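Local coordinates for protein glutaryl-CoA dehydrogenase (Mycobacterium smegmatis, PDB 3SF6) that is a tetrameric flavoprotein of the acyl-CoA dehydrogenase family and binds dihydroflavine-adenine dinucleotide in a pocket shared between its subunits, at residues Met222-Ser227 with Leu375-Thr380; Ala273-Glu278 with Met369-Asn374; Lys82-Ala87 with Ala122-Gly127; Ser113-Leu118 with Pro137-Gly142. All coordinates share one frame; numbering follows the deposited sequence. Where two conformers were deposited one is given.

Interaction 1: Met222-Ser227 with Leu375-Thr380; sequences MSLRAS and LESVLT. With FDA (dihydroflavine-adenine dinucleotide), chain B; SO4 (sulfate ion), chain Q.
The hydroxyls of S223 and S377 meet end on: S377 OG gives its proton to S223 OG at 2.7 Å, and S223 OG in turn bonds to the carbonyl O of N373, one turn back on the same helix. S223 reaches the helix because its OG stands anti to the backbone N (chi1 174°). L224 CB lies 3.9 Å from S377 OG, and the methyl C7M of dihydroflavine-adenine dinucleotide comes 3.5 Å from S377 OG and 3.7 Å from L224 CD2, so loop and helix together line the methyl end of the flavin. Behind this layer, N374 OD1 takes the backbone N-H of L224, and E376 turns its carboxylate away to R351 and to R354 of the second subunit. Away from the helix, the R225 guanidinium bonds the carbonyls of Y57, E58 and K221, and its NH1 and NH2 share O4 of a sulfate probably from the crystallisation liquor. The 222-227 loop, between strands 213-217 and 229-240, abuts helix 368-380, with helices 106-126 and 332-357 packed alongside.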
loop_
_atom_site.group_PDB
_atom_site.type_symbol
_atom_site.label_atom_id
_atom_site.label_comp_id
_atom_site.label_asym_id
_atom_site.label_seq_id
_atom_site.Cartn_x
_atom_site.Cartn_y
_atom_site.Cartn_z
ATOM N N MET A 222 6.687 -14.779 21.066
ATOM C CA MET A 222 5.443 -14.044 20.753
ATOM C C MET A 222 4.849 -14.506 19.414
ATOM O O MET A 222 4.037 -13.811 18.798
ATOM C CB MET A 222 5.711 -12.525 20.769
ATOM C CG MET A 222 6.221 -12.020 22.072
ATOM S SD MET A 222 4.758 -11.510 23.008
ATOM C CE MET A 222 4.088 -10.129 22.131
ATOM N N SER A 223 5.315 -15.675 18.955
ATOM C CA SER A 223 4.950 -16.261 17.662
ATOM C C SER A 223 5.313 -17.725 17.722
ATOM O O SER A 223 6.285 -18.090 18.390
ATOM C CB SER A 223 5.785 -15.618 16.543
ATOM O OG SER A 223 5.556 -16.270 15.293
ATOM N N LEU A 224 4.508 -18.585 17.099
ATOM C CA LEU A 224 4.800 -19.994 16.958
ATOM C C LEU A 224 4.906 -20.688 18.312
ATOM O O LEU A 224 5.688 -21.606 18.509
ATOM C CB LEU A 224 6.043 -20.229 16.053
ATOM C CG LEU A 224 5.753 -21.241 14.954
ATOM C CD1 LEU A 224 4.678 -20.734 13.982
ATOM C CD2 LEU A 224 7.041 -21.639 14.166
ATOM N N ARG A 225 4.077 -20.232 19.260
ATOM C CA ARG A 225 4.167 -20.737 20.632
ATOM C C ARG A 225 3.720 -22.199 20.726
ATOM O O ARG A 225 4.156 -22.897 21.671
ATOM C CB ARG A 225 3.367 -19.864 21.603
ATOM C CG ARG A 225 3.949 -18.498 21.826
ATOM C CD ARG A 225 3.100 -17.668 22.778
ATOM N NE ARG A 225 2.914 -18.304 24.072
ATOM C CZ ARG A 225 3.789 -18.295 25.076
ATOM N NH1 ARG A 225 4.968 -17.669 24.966
ATOM N NH2 ARG A 225 3.496 -18.934 26.226
ATOM N N ALA A 226 2.962 -22.705 19.744
ATOM C CA ALA A 226 2.596 -24.124 19.740
ATOM C C ALA A 226 3.560 -24.957 18.908
ATOM O O ALA A 226 3.168 -25.851 18.194
ATOM C CB ALA A 226 1.125 -24.349 19.332
ATOM N N SER A 227 4.841 -24.649 19.054
ATOM C CA SER A 227 5.929 -25.358 18.368
ATOM C C SER A 227 7.092 -25.316 19.337
ATOM O O SER A 227 7.164 -24.422 20.179
ATOM C CB SER A 227 6.293 -24.646 17.054
ATOM O OG SER A 227 7.306 -25.318 16.312
ATOM N N LEU A 375 2.292 -16.089 11.739
ATOM C CA LEU A 375 2.767 -15.778 10.403
ATOM C C LEU A 375 3.985 -14.895 10.395
ATOM O O LEU A 375 4.710 -14.879 9.405
ATOM C CB LEU A 375 1.636 -15.216 9.558
ATOM C CG LEU A 375 0.618 -16.243 9.084
ATOM C CD1 LEU A 375 -0.661 -15.552 8.581
ATOM C CD2 LEU A 375 1.182 -17.167 7.963
ATOM N N GLU A 376 4.280 -14.209 11.506
ATOM C CA GLU A 376 5.559 -13.511 11.599
ATOM C C GLU A 376 6.736 -14.472 11.397
ATOM O O GLU A 376 7.702 -14.168 10.692
ATOM C CB GLU A 376 5.731 -12.812 12.949
ATOM C CG GLU A 376 4.720 -11.749 13.289
ATOM C CD GLU A 376 4.921 -10.425 12.609
ATOM O OE1 GLU A 376 5.967 -10.211 11.950
ATOM O OE2 GLU A 376 3.962 -9.620 12.751
ATOM N N SER A 377 6.686 -15.651 12.036
ATOM C CA SER A 377 7.769 -16.626 11.880
ATOM C C SER A 377 7.804 -17.174 10.472
ATOM O O SER A 377 8.875 -17.351 9.898
ATOM C CB SER A 377 7.594 -17.777 12.866
ATOM O OG SER A 377 7.809 -17.328 14.198
ATOM N N VAL A 378 6.627 -17.433 9.893
ATOM C CA VAL A 378 6.546 -18.001 8.559
ATOM C C VAL A 378 7.102 -17.010 7.517
ATOM O O VAL A 378 7.675 -17.411 6.500
ATOM C CB VAL A 378 5.098 -18.460 8.222
ATOM C CG1 VAL A 378 5.025 -19.182 6.830
ATOM C CG2 VAL A 378 4.531 -19.364 9.327
ATOM N N LEU A 379 6.897 -15.712 7.754
ATOM C CA LEU A 379 7.386 -14.641 6.871
ATOM C C LEU A 379 8.921 -14.625 6.835
ATOM O O LEU A 379 9.521 -14.284 5.822
ATOM C CB LEU A 379 6.835 -13.291 7.388
ATOM C CG LEU A 379 6.935 -12.117 6.468
ATOM C CD1 LEU A 379 5.908 -12.144 5.317
ATOM C CD2 LEU A 379 6.700 -10.821 7.309
ATOM N N THR A 380 9.527 -14.945 7.980
ATOM C CA THR A 380 10.978 -14.859 8.170
ATOM C C THR A 380 11.707 -16.167 7.808
ATOM O O THR A 380 12.769 -16.170 7.182
ATOM C CB THR A 380 11.263 -14.454 9.621
ATOM O OG1 THR A 380 10.825 -13.097 9.810
ATOM C CG2 THR A 380 12.767 -14.584 9.963
HETATM P PA FDA B . 19.079 -12.276 9.142
HETATM O O1A FDA B . 19.587 -13.073 8.018
HETATM O O2A FDA B . 19.987 -11.735 10.167
HETATM O O5B FDA B . 18.300 -11.071 8.411
HETATM C C5B FDA B . 17.846 -9.940 9.184
HETATM C C4B FDA B . 17.049 -8.999 8.288
HETATM O O4B FDA B . 17.974 -8.491 7.293
HETATM C C3B FDA B . 15.928 -9.664 7.518
HETATM O O3B FDA B . 14.851 -8.718 7.325
HETATM C C2B FDA B . 16.597 -9.990 6.189
HETATM O O2B FDA B . 15.628 -10.206 5.147
HETATM C C1B FDA B . 17.524 -8.787 5.969
HETATM N N9A FDA B . 18.658 -9.129 5.100
HETATM C C8A FDA B . 19.620 -10.069 5.350
HETATM N N7A FDA B . 20.463 -10.139 4.309
HETATM C C5A FDA B . 20.017 -9.237 3.377
HETATM C C6A FDA B . 20.436 -8.859 2.107
HETATM N N6A FDA B . 21.530 -9.403 1.520
HETATM N N1A FDA B . 19.731 -7.895 1.468
HETATM C C2A FDA B . 18.638 -7.353 2.008
HETATM N N3A FDA B . 18.200 -7.689 3.205
HETATM C C4A FDA B . 18.872 -8.634 3.898
HETATM N N1 FDA B . 16.236 -22.467 10.832
HETATM C C2 FDA B . 16.655 -23.761 10.750
HETATM O O2 FDA B . 17.801 -24.005 10.304
HETATM N N3 FDA B . 15.823 -24.758 11.122
HETATM C C4 FDA B . 14.599 -24.557 11.629
HETATM O O4 FDA B . 13.874 -25.507 12.028
HETATM C C4X FDA B . 14.139 -23.224 11.700
HETATM N N5 FDA B . 12.939 -22.933 12.249
HETATM C C5X FDA B . 12.656 -21.642 12.649
HETATM C C6 FDA B . 11.591 -21.370 13.499
HETATM C C7 FDA B . 11.266 -20.086 13.891
HETATM C C7M FDA B . 10.138 -19.843 14.900
HETATM C C8 FDA B . 12.022 -19.038 13.380
HETATM C C8M FDA B . 11.646 -17.614 13.809
HETATM C C9 FDA B . 13.088 -19.274 12.542
HETATM C C9A FDA B . 13.418 -20.593 12.164
HETATM N N10 FDA B . 14.542 -20.866 11.377
HETATM C C10 FDA B . 14.997 -22.201 11.311
HETATM C "C1'" FDA B . 15.549 -19.822 11.149
HETATM C "C2'" FDA B . 15.141 -19.004 9.916
HETATM O "O2'" FDA B . 15.430 -19.731 8.702
HETATM C "C3'" FDA B . 15.919 -17.698 9.927
HETATM O "O3'" FDA B . 15.339 -16.871 10.936
HETATM C "C4'" FDA B . 15.853 -16.949 8.594
HETATM O "O4'" FDA B . 16.647 -17.621 7.595
HETATM C "C5'" FDA B . 16.314 -15.496 8.712
HETATM O "O5'" FDA B . 17.629 -15.466 9.278
HETATM P P FDA B . 17.899 -14.480 10.502
HETATM O O1P FDA B . 16.773 -14.561 11.443
HETATM O O2P FDA B . 19.266 -14.750 11.001
HETATM O O3P FDA B . 17.837 -13.002 9.864
HETATM S S SO4 Q . 7.220 -18.877 27.768
HETATM O O1 SO4 Q . 7.447 -19.539 26.494
HETATM O O2 SO4 Q . 8.314 -17.938 28.082
HETATM O O3 SO4 Q . 7.143 -19.915 28.792
HETATM O O4 SO4 Q . 5.975 -18.147 27.728
#

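Interaction 2: Ala273-Glu278 with Met369-Asn374; sequences ARDCLE and MRHANN. With EDO (1,2-ethanediol), chain O.
H371 of helix 368-380 has the largest share of this contact and pairs with both D275 and C276 on helix 252-286. With CG beside its backbone N (chi1 -75°), its imidazole extends from one helix to the other, and NE2 donates to D275 OD2 at 2.9 Å in a fairly straight bond (N-H...O 161°). The oxygen lies in the ring plane, at its edge, whereas the carboxylate stands nearly upright to the ring, the planes 87° apart, and is met on its anti side, somewhat out of its plane. C276 packs against the root of the same side chain: its SG lies 3.6 Å from H371 CB and 3.7 Å from H371 CD2, approaching the ring obliquely, 4.5 Å from its centroid. D275 CB, 3.4 Å from H371 NE2, closes in beside the bond. The other carboxylate oxygen, D275 OD1, forms a salt bridge with K50, while A350 of helix 332-357 touches C276 and A372. One buried carboxylate is gripped by two basic side chains, one on each oxygen. Its negative charge would probably stabilise a proton on H371, K50 would temper that effect, and the two bonds together limit rotation of the carboxylate.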
loop_
_atom_site.group_PDB
_atom_site.type_symbol
_atom_site.label_atom_id
_atom_site.label_comp_id
_atom_site.label_asym_id
_atom_site.label_seq_id
_atom_site.Cartn_x
_atom_site.Cartn_y
_atom_site.Cartn_z
ATOM N N ALA A 273 -4.597 -17.884 6.304
ATOM C CA ALA A 273 -5.395 -16.804 5.669
ATOM C C ALA A 273 -6.865 -17.163 5.602
ATOM O O ALA A 273 -7.746 -16.342 5.947
ATOM C CB ALA A 273 -4.872 -16.475 4.255
ATOM N N ARG A 274 -7.139 -18.356 5.099
ATOM C CA ARG A 274 -8.535 -18.824 4.985
ATOM C C ARG A 274 -9.284 -18.786 6.302
ATOM O O ARG A 274 -10.436 -18.332 6.371
ATOM C CB ARG A 274 -8.577 -20.220 4.364
ATOM C CG ARG A 274 -9.992 -20.685 4.023
ATOM C CD ARG A 274 -10.048 -22.143 3.735
ATOM N NE ARG A 274 -9.869 -22.958 4.936
ATOM C CZ ARG A 274 -9.564 -24.242 4.932
ATOM N NH1 ARG A 274 -9.418 -24.903 3.797
ATOM N NH2 ARG A 274 -9.437 -24.888 6.095
ATOM N N ASP A 275 -8.660 -19.322 7.346
ATOM C CA ASP A 275 -9.284 -19.384 8.656
ATOM C C ASP A 275 -9.628 -17.957 9.112
ATOM O O ASP A 275 -10.723 -17.699 9.620
ATOM C CB ASP A 275 -8.317 -20.056 9.646
ATOM C CG ASP A 275 -9.037 -20.743 10.770
ATOM O OD1 ASP A 275 -9.970 -21.553 10.410
ATOM O OD2 ASP A 275 -8.637 -20.621 11.974
ATOM N N CYS A 276 -8.707 -17.017 8.895
ATOM C CA CYS A 276 -8.978 -15.632 9.255
ATOM C C CYS A 276 -10.090 -15.002 8.393
ATOM O O CYS A 276 -10.939 -14.282 8.913
ATOM C CB CYS A 276 -7.711 -14.796 9.139
ATOM S SG CYS A 276 -6.425 -15.227 10.337
ATOM N N LEU A 277 -10.039 -15.235 7.091
ATOM C CA LEU A 277 -11.052 -14.689 6.177
ATOM C C LEU A 277 -12.437 -15.236 6.522
ATOM O O LEU A 277 -13.399 -14.459 6.619
ATOM C CB LEU A 277 -10.674 -14.982 4.734
ATOM C CG LEU A 277 -11.674 -14.639 3.661
ATOM C CD1 LEU A 277 -12.108 -13.167 3.759
ATOM C CD2 LEU A 277 -11.050 -14.924 2.285
ATOM N N GLU A 278 -12.535 -16.557 6.737
ATOM C CA GLU A 278 -13.801 -17.176 7.109
ATOM C C GLU A 278 -14.350 -16.596 8.424
ATOM O O GLU A 278 -15.555 -16.377 8.558
ATOM C CB GLU A 278 -13.637 -18.689 7.267
ATOM C CG GLU A 278 -13.440 -19.392 5.942
ATOM C CD GLU A 278 -13.224 -20.914 6.070
ATOM O OE1 GLU A 278 -13.125 -21.457 7.217
ATOM O OE2 GLU A 278 -13.189 -21.542 4.984
ATOM N N MET A 369 -5.541 -13.404 15.979
ATOM C CA MET A 369 -4.292 -12.915 16.517
ATOM C C MET A 369 -3.246 -14.033 16.549
ATOM O O MET A 369 -2.057 -13.762 16.300
ATOM C CB MET A 369 -4.450 -12.271 17.903
ATOM C CG MET A 369 -5.042 -10.893 17.814
ATOM S SD MET A 369 -3.986 -9.708 17.002
ATOM C CE MET A 369 -2.422 -9.754 17.995
ATOM N N ARG A 370 -3.660 -15.256 16.877
ATOM C CA ARG A 370 -2.712 -16.402 16.869
ATOM C C ARG A 370 -2.138 -16.593 15.458
ATOM O O ARG A 370 -0.927 -16.720 15.281
ATOM C CB ARG A 370 -3.421 -17.661 17.355
ATOM C CG ARG A 370 -2.553 -18.909 17.278
ATOM C CD ARG A 370 -3.124 -20.066 18.065
ATOM N NE ARG A 370 -4.538 -20.281 17.783
ATOM C CZ ARG A 370 -4.994 -20.896 16.690
ATOM N NH1 ARG A 370 -6.306 -21.018 16.499
ATOM N NH2 ARG A 370 -4.160 -21.416 15.771
ATOM N N HIS A 371 -3.018 -16.631 14.465
ATOM C CA HIS A 371 -2.582 -16.726 13.083
ATOM C C HIS A 371 -1.644 -15.584 12.677
ATOM O O HIS A 371 -0.581 -15.845 12.096
ATOM C CB HIS A 371 -3.737 -16.794 12.096
ATOM C CG HIS A 371 -4.432 -18.107 12.065
ATOM N ND1 HIS A 371 -3.784 -19.318 11.879
ATOM C CD2 HIS A 371 -5.750 -18.387 12.162
ATOM C CE1 HIS A 371 -4.687 -20.285 11.860
ATOM N NE2 HIS A 371 -5.891 -19.750 12.020
ATOM N N ALA A 372 -2.004 -14.344 12.993
ATOM C CA ALA A 372 -1.195 -13.193 12.604
ATOM C C ALA A 372 0.194 -13.274 13.269
ATOM O O ALA A 372 1.203 -13.059 12.609
ATOM C CB ALA A 372 -1.904 -11.878 12.971
ATOM N N ASN A 373 0.244 -13.616 14.565
ATOM C CA ASN A 373 1.516 -13.705 15.243
ATOM C C ASN A 373 2.356 -14.880 14.719
ATOM O O ASN A 373 3.555 -14.712 14.458
ATOM C CB ASN A 373 1.317 -13.836 16.754
ATOM C CG ASN A 373 0.951 -12.498 17.435
ATOM O OD1 ASN A 373 0.858 -11.425 16.794
ATOM N ND2 ASN A 373 0.805 -12.558 18.741
ATOM N N ASN A 374 1.724 -16.035 14.510
ATOM C CA ASN A 374 2.404 -17.181 13.898
ATOM C C ASN A 374 3.026 -16.822 12.556
ATOM O O ASN A 374 4.159 -17.209 12.270
ATOM C CB ASN A 374 1.446 -18.351 13.668
ATOM C CG ASN A 374 1.143 -19.144 14.913
ATOM O OD1 ASN A 374 1.897 -19.132 15.892
ATOM N ND2 ASN A 374 0.007 -19.885 14.877
HETATM C C1 EDO O . -8.758 -24.453 0.233
HETATM O O1 EDO O . -9.867 -24.351 1.071
HETATM C C2 EDO O . -8.923 -25.701 -0.667
HETATM O O2 EDO O . -8.857 -26.911 0.089
#

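Interaction 3: Lys82-Ala87 with Ala122-Gly127; sequences KGYGCA and AIHAFG
A chi1 of -161° swings the H124 imidazole out from helix 106-126 toward the 82-87 loop, while Y84, its CG beside the backbone N, sends its ring back toward the histidine. H124 NE2 donates to K82 O at 2.8 Å, nearly straight (N-H...O 166°). The acceptor sits at the imidazole edge, in the ring plane, and the donor in the carbonyl plane of K82. Y84 CE2 comes 3.9 Å from H124 NE2, which lies at the edge of the Y84 ring, near its plane; the ring planes are 81° apart and the centroids 5.6 Å. L136 of helix 129-140 touches both aromatic side chains. The bond ties the loop between helices 64-73 and 91-104, which makes a type I' turn from G83 to C86, to the C-terminal end of helix 106-126 in the family's N-terminal domain. At this surface site the histidine donates to a neutral backbone carbonyl, so the link needs a proton on NE2 but no charge on the ring.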
loop_
_atom_site.group_PDB
_atom_site.type_symbol
_atom_site.label_atom_id
_atom_site.label_comp_id
_atom_site.label_asym_id
_atom_site.label_seq_id
_atom_site.Cartn_x
_atom_site.Cartn_y
_atom_site.Cartn_z
ATOM N N LYS A 82 8.252 -40.877 -0.998
ATOM C CA LYS A 82 7.892 -42.225 -1.434
ATOM C C LYS A 82 8.641 -43.291 -0.631
ATOM O O LYS A 82 9.835 -43.168 -0.352
ATOM C CB LYS A 82 8.164 -42.372 -2.925
ATOM C CG LYS A 82 7.101 -41.633 -3.769
ATOM C CD LYS A 82 7.280 -41.800 -5.245
ATOM C CE LYS A 82 6.165 -41.116 -6.016
ATOM N NZ LYS A 82 6.015 -39.675 -5.647
ATOM N N GLY A 83 7.929 -44.337 -0.254
ATOM C CA GLY A 83 8.552 -45.455 0.445
ATOM C C GLY A 83 8.634 -45.253 1.958
ATOM O O GLY A 83 8.187 -44.231 2.487
ATOM N N TYR A 84 9.169 -46.272 2.648
ATOM C CA TYR A 84 9.443 -46.170 4.111
ATOM C C TYR A 84 8.211 -45.876 4.975
ATOM O O TYR A 84 8.338 -45.249 6.044
ATOM C CB TYR A 84 10.552 -45.134 4.369
ATOM C CG TYR A 84 11.755 -45.339 3.494
ATOM C CD1 TYR A 84 12.743 -46.269 3.825
ATOM C CD2 TYR A 84 11.896 -44.636 2.290
ATOM C CE1 TYR A 84 13.850 -46.480 2.982
ATOM C CE2 TYR A 84 12.976 -44.840 1.466
ATOM C CZ TYR A 84 13.943 -45.765 1.787
ATOM O OH TYR A 84 15.037 -45.994 0.952
ATOM N N GLY A 85 7.025 -46.283 4.518
ATOM C CA GLY A 85 5.792 -46.008 5.235
ATOM C C GLY A 85 5.163 -44.655 4.941
ATOM O O GLY A 85 4.121 -44.316 5.527
ATOM N N CYS A 86 5.759 -43.882 4.033
ATOM C CA CYS A 86 5.250 -42.538 3.693
ATOM C C CYS A 86 4.118 -42.627 2.679
ATOM O O CYS A 86 4.030 -43.609 1.941
ATOM C CB CYS A 86 6.357 -41.684 3.104
ATOM S SG CYS A 86 7.690 -41.337 4.259
ATOM N N ALA A 87 3.281 -41.599 2.628
ATOM C CA ALA A 87 2.047 -41.588 1.797
ATOM C C ALA A 87 2.307 -41.544 0.296
ATOM O O ALA A 87 1.499 -42.078 -0.505
ATOM C CB ALA A 87 1.152 -40.407 2.187
ATOM N N ALA A 122 16.004 -34.819 3.676
ATOM C CA ALA A 122 17.457 -34.811 3.602
ATOM C C ALA A 122 18.025 -36.238 3.576
ATOM O O ALA A 122 18.929 -36.554 2.796
ATOM C CB ALA A 122 18.083 -34.005 4.774
ATOM N N ILE A 123 17.526 -37.071 4.478
ATOM C CA ILE A 123 17.948 -38.477 4.580
ATOM C C ILE A 123 17.539 -39.244 3.305
ATOM O O ILE A 123 18.324 -39.994 2.728
ATOM C CB ILE A 123 17.390 -39.109 5.870
ATOM C CG1 ILE A 123 18.033 -38.459 7.106
ATOM C CG2 ILE A 123 17.675 -40.623 5.879
ATOM C CD1 ILE A 123 17.341 -38.834 8.459
ATOM N N HIS A 124 16.297 -39.033 2.866
ATOM C CA HIS A 124 15.759 -39.676 1.655
ATOM C C HIS A 124 16.604 -39.324 0.426
ATOM O O HIS A 124 16.867 -40.199 -0.435
ATOM C CB HIS A 124 14.302 -39.268 1.493
ATOM C CG HIS A 124 13.493 -40.145 0.595
ATOM N ND1 HIS A 124 13.615 -40.107 -0.784
ATOM C CD2 HIS A 124 12.461 -40.987 0.862
ATOM C CE1 HIS A 124 12.745 -40.960 -1.318
ATOM N NE2 HIS A 124 12.030 -41.506 -0.345
ATOM N N ALA A 125 17.019 -38.063 0.321
ATOM C CA ALA A 125 17.689 -37.533 -0.866
ATOM C C ALA A 125 19.191 -37.743 -0.884
ATOM O O ALA A 125 19.785 -37.971 -1.971
ATOM C CB ALA A 125 17.403 -36.044 -1.030
ATOM N N PHE A 126 19.815 -37.679 0.291
ATOM C CA PHE A 126 21.270 -37.664 0.389
ATOM C C PHE A 126 21.867 -38.735 1.271
ATOM O O PHE A 126 23.089 -38.823 1.398
ATOM C CB PHE A 126 21.734 -36.290 0.902
ATOM C CG PHE A 126 21.182 -35.146 0.122
ATOM C CD1 PHE A 126 21.527 -34.958 -1.200
ATOM C CD2 PHE A 126 20.319 -34.232 0.721
ATOM C CE1 PHE A 126 21.002 -33.920 -1.940
ATOM C CE2 PHE A 126 19.804 -33.193 -0.030
ATOM C CZ PHE A 126 20.140 -33.028 -1.328
ATOM N N GLY A 127 21.012 -39.519 1.920
ATOM C CA GLY A 127 21.469 -40.487 2.896
ATOM C C GLY A 127 21.935 -41.766 2.235
ATOM O O GLY A 127 21.612 -42.069 1.065
#

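Interaction 4: Ser113-Leu118 with Pro137-Gly142; sequences SVQGSL and PDMASG
Q115 reaches from its helix to M139 with a single bent side chain. Its CG leaves anti to the backbone N (chi1 -175°), then the chain folds at chi2 (78°), which points the carboxamide at the last turn of helix 129-140. NE2 donates to M139 O at 2.9 Å; the acceptor lies in the amide plane, but the donor meets the carbonyl from well to the side (C=O...N 111°) and tilted out of its plane. G142 N reaches the same oxygen, M139 O, at 3.1 Å from the opposite face, so this carbonyl is held by two donors. That second bond belongs to a Schellman motif in which G142, the first residue to leave helical geometry, has positive phi. M139 leads its own side chain past the amide: CB is 3.6 Å from Q115 NE2, and the thioether, extended as far as SD and turned at its last torsion, runs on to A119, M120 and I123. Q115 OE1 takes the N-H of G146, and NE2 also bonds to R144 O, which fixes the amide's orientation. Helix 106-126 widens to a pi-type turn at 114-118. V114 touches dihydroflavine-adenine dinucleotide, L118 packs on helix 252-286, and Q115 faces the end of helix 129-140 where the chain turns toward strand 146-149.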
loop_
_atom_site.group_PDB
_atom_site.type_symbol
_atom_site.label_atom_id
_atom_site.label_comp_id
_atom_site.label_asym_id
_atom_site.label_seq_id
_atom_site.Cartn_x
_atom_site.Cartn_y
_atom_site.Cartn_z
ATOM N N SER A 113 6.357 -29.898 8.584
ATOM C CA SER A 113 7.325 -29.465 7.553
ATOM C C SER A 113 8.759 -29.890 7.877
ATOM O O SER A 113 9.474 -30.388 7.014
ATOM C CB SER A 113 7.338 -27.929 7.412
ATOM O OG SER A 113 6.145 -27.463 6.844
ATOM N N VAL A 114 9.178 -29.685 9.131
ATOM C CA VAL A 114 10.522 -30.044 9.544
ATOM C C VAL A 114 10.688 -31.549 9.497
ATOM O O VAL A 114 11.693 -32.064 9.009
ATOM C CB VAL A 114 10.780 -29.513 10.965
ATOM C CG1 VAL A 114 11.932 -30.291 11.653
ATOM C CG2 VAL A 114 10.937 -27.965 10.892
ATOM N N GLN A 115 9.704 -32.280 10.018
ATOM C CA GLN A 115 9.783 -33.755 10.006
ATOM C C GLN A 115 9.925 -34.322 8.599
ATOM O O GLN A 115 10.842 -35.117 8.345
ATOM C CB GLN A 115 8.571 -34.351 10.712
ATOM C CG GLN A 115 8.603 -35.867 10.869
ATOM C CD GLN A 115 9.491 -36.365 11.994
ATOM O OE1 GLN A 115 10.247 -35.601 12.601
ATOM N NE2 GLN A 115 9.390 -37.678 12.285
ATOM N N GLY A 116 9.051 -33.908 7.686
ATOM C CA GLY A 116 8.985 -34.543 6.385
ATOM C C GLY A 116 9.852 -33.871 5.340
ATOM O O GLY A 116 10.726 -34.490 4.764
ATOM N N SER A 117 9.603 -32.601 5.088
ATOM C CA SER A 117 10.251 -31.916 3.967
ATOM C C SER A 117 11.680 -31.438 4.230
ATOM O O SER A 117 12.357 -31.045 3.286
ATOM C CB SER A 117 9.393 -30.734 3.468
ATOM O OG SER A 117 9.196 -29.743 4.453
ATOM N N LEU A 118 12.130 -31.461 5.498
ATOM C CA LEU A 118 13.481 -31.092 5.861
ATOM C C LEU A 118 14.276 -32.307 6.327
ATOM O O LEU A 118 15.190 -32.742 5.612
ATOM C CB LEU A 118 13.541 -29.973 6.914
ATOM C CG LEU A 118 13.036 -28.610 6.414
ATOM C CD1 LEU A 118 13.076 -27.542 7.568
ATOM C CD2 LEU A 118 13.755 -28.142 5.158
ATOM N N PRO A 137 11.507 -45.157 8.437
ATOM C CA PRO A 137 10.182 -45.693 8.840
ATOM C C PRO A 137 9.722 -45.231 10.222
ATOM O O PRO A 137 8.551 -44.917 10.411
ATOM C CB PRO A 137 10.398 -47.213 8.825
ATOM C CG PRO A 137 11.528 -47.396 7.777
ATOM C CD PRO A 137 12.439 -46.220 8.020
ATOM N N ASP A 138 10.641 -45.118 11.176
ATOM C CA ASP A 138 10.265 -44.610 12.491
ATOM C C ASP A 138 9.958 -43.097 12.518
ATOM O O ASP A 138 9.205 -42.625 13.383
ATOM C CB ASP A 138 11.353 -44.874 13.512
ATOM C CG ASP A 138 11.410 -46.336 13.977
ATOM O OD1 ASP A 138 10.494 -47.146 13.687
ATOM O OD2 ASP A 138 12.403 -46.635 14.665
ATOM N N MET A 139 10.538 -42.360 11.584
ATOM C CA MET A 139 10.182 -40.957 11.395
ATOM C C MET A 139 8.800 -40.805 10.756
ATOM O O MET A 139 7.996 -39.950 11.142
ATOM C CB MET A 139 11.276 -40.234 10.590
ATOM C CG MET A 139 12.581 -40.121 11.385
ATOM S SD MET A 139 13.917 -39.430 10.428
ATOM C CE MET A 139 13.649 -37.637 10.701
ATOM N N ALA A 140 8.492 -41.666 9.801
ATOM C CA ALA A 140 7.168 -41.621 9.158
ATOM C C ALA A 140 6.072 -41.964 10.150
ATOM O O ALA A 140 5.001 -41.395 10.096
ATOM C CB ALA A 140 7.118 -42.582 7.975
ATOM N N SER A 141 6.354 -42.831 11.118
ATOM C CA SER A 141 5.345 -43.178 12.119
ATOM C C SER A 141 5.271 -42.184 13.271
ATOM O O SER A 141 4.412 -42.296 14.121
ATOM C CB SER A 141 5.617 -44.570 12.703
ATOM O OG SER A 141 6.798 -44.545 13.512
ATOM N N GLY A 142 6.221 -41.275 13.341
ATOM C CA GLY A 142 6.273 -40.309 14.401
ATOM C C GLY A 142 6.939 -40.789 15.671
ATOM O O GLY A 142 7.032 -40.019 16.641
#

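In the fold
Interactions 1, 2 and 4 are buried, whereas interaction 3 lies at the surface. Helix 368-380 serves both interaction 1 and interaction 2, whose centres are about 12 Å apart and which interlock through the bonds of the 222-227 loop to N373 and N374; both also border the second subunit. Interactions 3 and 4 share helix 106-126 and touch one another, for instance where the carbonyl of Y84 packs on A140 and I123 on M139. Chemistry follows place: interaction 1 is a hydroxyl pair beside the flavin, and interaction 2 a histidine-carboxylate link between helices on the opposite side of the chain's centre from interactions 3 and 4. Those two instead use a side-chain N-H to grip a backbone carbonyl.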